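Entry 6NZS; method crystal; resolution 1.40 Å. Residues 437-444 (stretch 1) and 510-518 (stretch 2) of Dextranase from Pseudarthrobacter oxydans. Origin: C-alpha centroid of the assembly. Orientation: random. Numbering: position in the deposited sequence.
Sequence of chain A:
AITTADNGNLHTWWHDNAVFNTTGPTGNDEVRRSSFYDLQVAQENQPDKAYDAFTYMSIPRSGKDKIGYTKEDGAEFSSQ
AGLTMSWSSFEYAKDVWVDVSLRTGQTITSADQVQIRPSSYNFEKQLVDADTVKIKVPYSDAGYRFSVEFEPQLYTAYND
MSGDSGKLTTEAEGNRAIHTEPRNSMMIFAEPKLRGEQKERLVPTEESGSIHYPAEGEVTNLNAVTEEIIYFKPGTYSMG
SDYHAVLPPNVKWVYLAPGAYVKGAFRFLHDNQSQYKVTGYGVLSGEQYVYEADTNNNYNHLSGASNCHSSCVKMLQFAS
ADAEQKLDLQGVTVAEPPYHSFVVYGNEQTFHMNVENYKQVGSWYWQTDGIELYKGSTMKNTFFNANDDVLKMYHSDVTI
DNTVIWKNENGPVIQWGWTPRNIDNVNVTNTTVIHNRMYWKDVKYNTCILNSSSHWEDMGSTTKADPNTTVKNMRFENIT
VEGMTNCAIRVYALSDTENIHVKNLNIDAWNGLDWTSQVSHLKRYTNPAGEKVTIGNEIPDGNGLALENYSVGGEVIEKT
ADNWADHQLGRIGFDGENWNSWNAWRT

Stretch 1 (437-444) RMYWKDVK
Stretch 2 (510-518) WNGLDWTSQ

Stretch 1 (437-444) has no regular helix or strand. Stretch 2 (510-518) is mostly loop or turn, with a 3-10 segment at 515-517. They bury 262 Å² between them, both sides summed. The closest CA pair is Val443 and Ser517, 5.5 Å apart. Contacts run broadly in the same order along both chains, from Met438 against Asn511 to Val443 against Thr516 and Ser517.

The CA-to-CB bond of Arg437 (phi/psi -124/36) points away, and the residue makes no contact with stretch 2; its guanidinium is bonded elsewhere in the structure. Met438 (-74/117; chi1 m, chi2 t, chi3 m) contributes its backbone carbonyl. Met438 O lies 3.5 Å from Asn511 ND2, and a water joins them. The water donates to Met438 O at 3.1 Å and accepts from Asn511 ND2 at 2.8 Å. Asn511 (-82/-173) points toward stretch 1 with chi1 p and chi2 24°. Its other amide atom works within stretch 2: Asn511 OD1 accepts from Leu513 N at 3.1 Å and from Gln518 NE2 at 2.9 Å. An amide side chain suits this buried place because it offers both donor and acceptor.

The CA-to-CB bond of Tyr439 (-131/-3; chi1 p, chi2 90°) points away from stretch 2. Its carbonyl, Tyr439 O, packs 3.5 Å from Leu513 CD1. Leu513 (-69/167; chi1 m, chi2 t) points toward stretch 1, and its branched end packs against the backbone.

Trp440 (-61/133; chi1 m, chi2 115°) starts sideways and its end leads away. Trp440 O is 3.3 Å from Leu513 CD1 and 3.9 Å from Ser517 CB. A second water donates to Trp440 O at 2.8 Å and to Ser517 O at 2.9 Å, bridging the two backbones.

The CA-to-CB bond of Lys441 (-72/-41) points away from stretch 2, and all four chi angles are t. The backbone makes the contact. Lys441 CA is 4.5 Å from Leu513 CD2. Ser517 OG donates to Lys441 O at 2.6 Å, the one direct hydrogen bond between the stretches. Ser517 (-80/-10, chi1 m) is buried, and its small hydroxyl side chain fits close to the carbonyl. Its backbone is held by Ser517 N to Asp514 O, 2.9 Å.

The CA-to-CB bond of Asp442 (-82/164; chi1 p, chi2 -32°) points away. Asp442 OD2 forms a salt bridge with Lys444 NZ at 2.9 Å, within stretch 1. Val443 (-88/94, chi1 t) is exposed, with its CA-to-CB bond sideways. Val443 CG2 is 3.5 Å from Thr516 O and 4.3 Å from Ser517 CA, packing a methyl against the backbone of Thr516 (-62/-30, chi1 p) and Ser517. Lys444 (-82/153; chi1 m, chi2 -103°, chi3 t, chi4 -132°) is out of reach of stretch 2.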

# COMPACT_ATOMS: atom_id res chain seq x y z
N ARG A 437 0.86 7.35 9.97
CA ARG A 437 1.57 8.48 10.55
C ARG A 437 1.00 9.80 10.03
O ARG A 437 1.72 10.77 9.81
CB ARG A 437 3.08 8.39 10.31
CG ARG A 437 3.78 7.32 11.16
CD ARG A 437 5.30 7.51 11.19
NE ARG A 437 5.89 7.51 9.85
CZ ARG A 437 6.21 6.43 9.16
NH1 ARG A 437 6.02 5.22 9.66
NH2 ARG A 437 6.73 6.57 7.94
N MET A 438 -0.32 9.84 9.83
CA MET A 438 -0.96 11.06 9.34
C MET A 438 -1.01 12.08 10.47
O MET A 438 -1.61 11.83 11.52
CB MET A 438 -2.35 10.74 8.79
CG MET A 438 -2.30 9.80 7.57
SD MET A 438 -3.88 9.55 6.72
CE MET A 438 -4.82 8.74 8.00
N TYR A 439 -0.33 13.21 10.29
CA TYR A 439 0.10 14.00 11.44
C TYR A 439 -0.22 15.49 11.39
O TYR A 439 0.08 16.18 12.36
CB TYR A 439 1.61 13.86 11.67
CG TYR A 439 2.50 14.51 10.61
CD1 TYR A 439 2.92 15.83 10.72
CD2 TYR A 439 2.94 13.79 9.50
CE1 TYR A 439 3.73 16.42 9.76
CE2 TYR A 439 3.77 14.36 8.55
CZ TYR A 439 4.16 15.68 8.69
OH TYR A 439 4.98 16.24 7.74
N TRP A 440 -0.80 16.00 10.30
CA TRP A 440 -0.77 17.44 10.04
C TRP A 440 -1.44 18.26 11.14
O TRP A 440 -2.56 17.96 11.56
CB TRP A 440 -1.48 17.72 8.72
CG TRP A 440 -1.00 16.94 7.55
CD1 TRP A 440 -1.71 16.01 6.84
CD2 TRP A 440 0.28 17.05 6.90
NE1 TRP A 440 -0.95 15.53 5.80
CE2 TRP A 440 0.27 16.15 5.81
CE3 TRP A 440 1.42 17.82 7.13
CZ2 TRP A 440 1.37 15.99 4.97
CZ3 TRP A 440 2.51 17.66 6.30
CH2 TRP A 440 2.48 16.75 5.23
N LYS A 441 -0.75 19.31 11.56
CA LYS A 441 -1.33 20.27 12.50
C LYS A 441 -2.39 21.12 11.81
O LYS A 441 -3.46 21.39 12.39
CB LYS A 441 -0.20 21.14 13.04
CG LYS A 441 -0.58 22.37 13.86
CD LYS A 441 0.71 23.11 14.22
CE LYS A 441 0.45 24.52 14.73
NZ LYS A 441 1.73 25.21 15.08
N ASP A 442 -2.14 21.55 10.58
CA ASP A 442 -3.13 22.31 9.85
C ASP A 442 -4.14 21.36 9.22
O ASP A 442 -3.91 20.15 9.12
CB ASP A 442 -2.48 23.23 8.80
CG ASP A 442 -1.58 22.49 7.81
OD1 ASP A 442 -0.96 21.48 8.17
OD2 ASP A 442 -1.49 22.94 6.64
N VAL A 443 -5.28 21.91 8.80
CA VAL A 443 -6.37 21.11 8.23
C VAL A 443 -6.10 20.99 6.73
O VAL A 443 -6.49 21.85 5.93
CB VAL A 443 -7.74 21.71 8.54
CG1 VAL A 443 -8.85 20.91 7.87
CG2 VAL A 443 -7.96 21.77 10.06
N LYS A 444 -5.43 19.91 6.33
CA LYS A 444 -5.10 19.67 4.93
C LYS A 444 -6.28 19.07 4.17
O LYS A 444 -7.14 18.40 4.75
CB LYS A 444 -3.91 18.72 4.81
CG LYS A 444 -2.65 19.22 5.48
CD LYS A 444 -1.68 19.74 4.47
CE LYS A 444 -0.35 20.08 5.11
NZ LYS A 444 0.07 21.44 4.66
N TRP A 510 -8.07 8.72 18.63
CA TRP A 510 -7.48 9.88 17.97
C TRP A 510 -6.08 10.12 18.52
O TRP A 510 -5.73 9.71 19.63
CB TRP A 510 -8.31 11.14 18.21
CG TRP A 510 -9.73 11.04 17.73
CD1 TRP A 510 -10.86 11.20 18.49
CD2 TRP A 510 -10.17 10.77 16.40
NE1 TRP A 510 -11.98 11.03 17.70
CE2 TRP A 510 -11.58 10.77 16.41
CE3 TRP A 510 -9.51 10.53 15.19
CZ2 TRP A 510 -12.35 10.53 15.27
CZ3 TRP A 510 -10.26 10.28 14.05
CH2 TRP A 510 -11.67 10.29 14.10
N ASN A 511 -5.27 10.83 17.74
CA ASN A 511 -3.92 11.17 18.15
C ASN A 511 -3.92 12.40 19.06
O ASN A 511 -4.97 12.91 19.48
CB ASN A 511 -3.00 11.29 16.93
CG ASN A 511 -3.37 12.45 16.01
OD1 ASN A 511 -3.99 13.43 16.43
ND2 ASN A 511 -2.97 12.35 14.75
N GLY A 512 -2.73 12.90 19.39
CA GLY A 512 -2.58 14.01 20.32
C GLY A 512 -2.73 15.41 19.76
O GLY A 512 -2.48 16.39 20.48
N LEU A 513 -3.14 15.56 18.50
CA LEU A 513 -3.34 16.89 17.93
C LEU A 513 -4.55 17.56 18.59
O LEU A 513 -5.35 16.92 19.27
CB LEU A 513 -3.60 16.77 16.43
CG LEU A 513 -2.44 16.18 15.62
CD1 LEU A 513 -2.89 15.94 14.20
CD2 LEU A 513 -1.24 17.12 15.66
N ASP A 514 -4.68 18.87 18.36
CA ASP A 514 -5.89 19.55 18.79
C ASP A 514 -7.09 18.97 18.04
O ASP A 514 -6.98 18.54 16.89
CB ASP A 514 -5.82 21.04 18.42
CG ASP A 514 -4.83 21.81 19.27
OD1 ASP A 514 -4.09 21.21 20.06
OD2 ASP A 514 -4.80 23.05 19.12
N TRP A 515 -8.26 18.99 18.69
CA TRP A 515 -9.43 18.41 18.03
C TRP A 515 -9.78 19.14 16.74
O TRP A 515 -10.34 18.53 15.82
CB TRP A 515 -10.64 18.26 18.98
CG TRP A 515 -11.09 19.48 19.73
CD1 TRP A 515 -10.80 19.79 21.04
CD2 TRP A 515 -11.95 20.53 19.26
NE1 TRP A 515 -11.41 20.97 21.39
CE2 TRP A 515 -12.12 21.45 20.32
CE3 TRP A 515 -12.58 20.79 18.04
CZ2 TRP A 515 -12.89 22.60 20.20
CZ3 TRP A 515 -13.36 21.94 17.92
CH2 TRP A 515 -13.50 22.83 18.99
N THR A 516 -9.43 20.43 16.63
CA THR A 516 -9.66 21.15 15.38
C THR A 516 -8.89 20.55 14.21
O THR A 516 -9.34 20.64 13.06
CB THR A 516 -9.30 22.63 15.57
OG1 THR A 516 -7.99 22.73 16.16
CG2 THR A 516 -10.30 23.31 16.48
N SER A 517 -7.73 19.94 14.48
CA SER A 517 -6.94 19.30 13.43
C SER A 517 -7.48 17.93 13.06
O SER A 517 -7.00 17.34 12.08
CB SER A 517 -5.48 19.12 13.88
OG SER A 517 -4.89 20.35 14.24
N GLN A 518 -8.42 17.41 13.83
CA GLN A 518 -8.97 16.08 13.65
C GLN A 518 -10.35 16.10 13.02
O GLN A 518 -11.01 15.05 12.96
CB GLN A 518 -9.02 15.38 15.01
CG GLN A 518 -7.64 15.29 15.65
CD GLN A 518 -7.67 14.80 17.07
OE1 GLN A 518 -8.65 15.00 17.81
NE2 GLN A 518 -6.58 14.17 17.49
O HOH W 1 -2.13 9.79 13.83
O HOH W 2 -4.60 16.22 10.94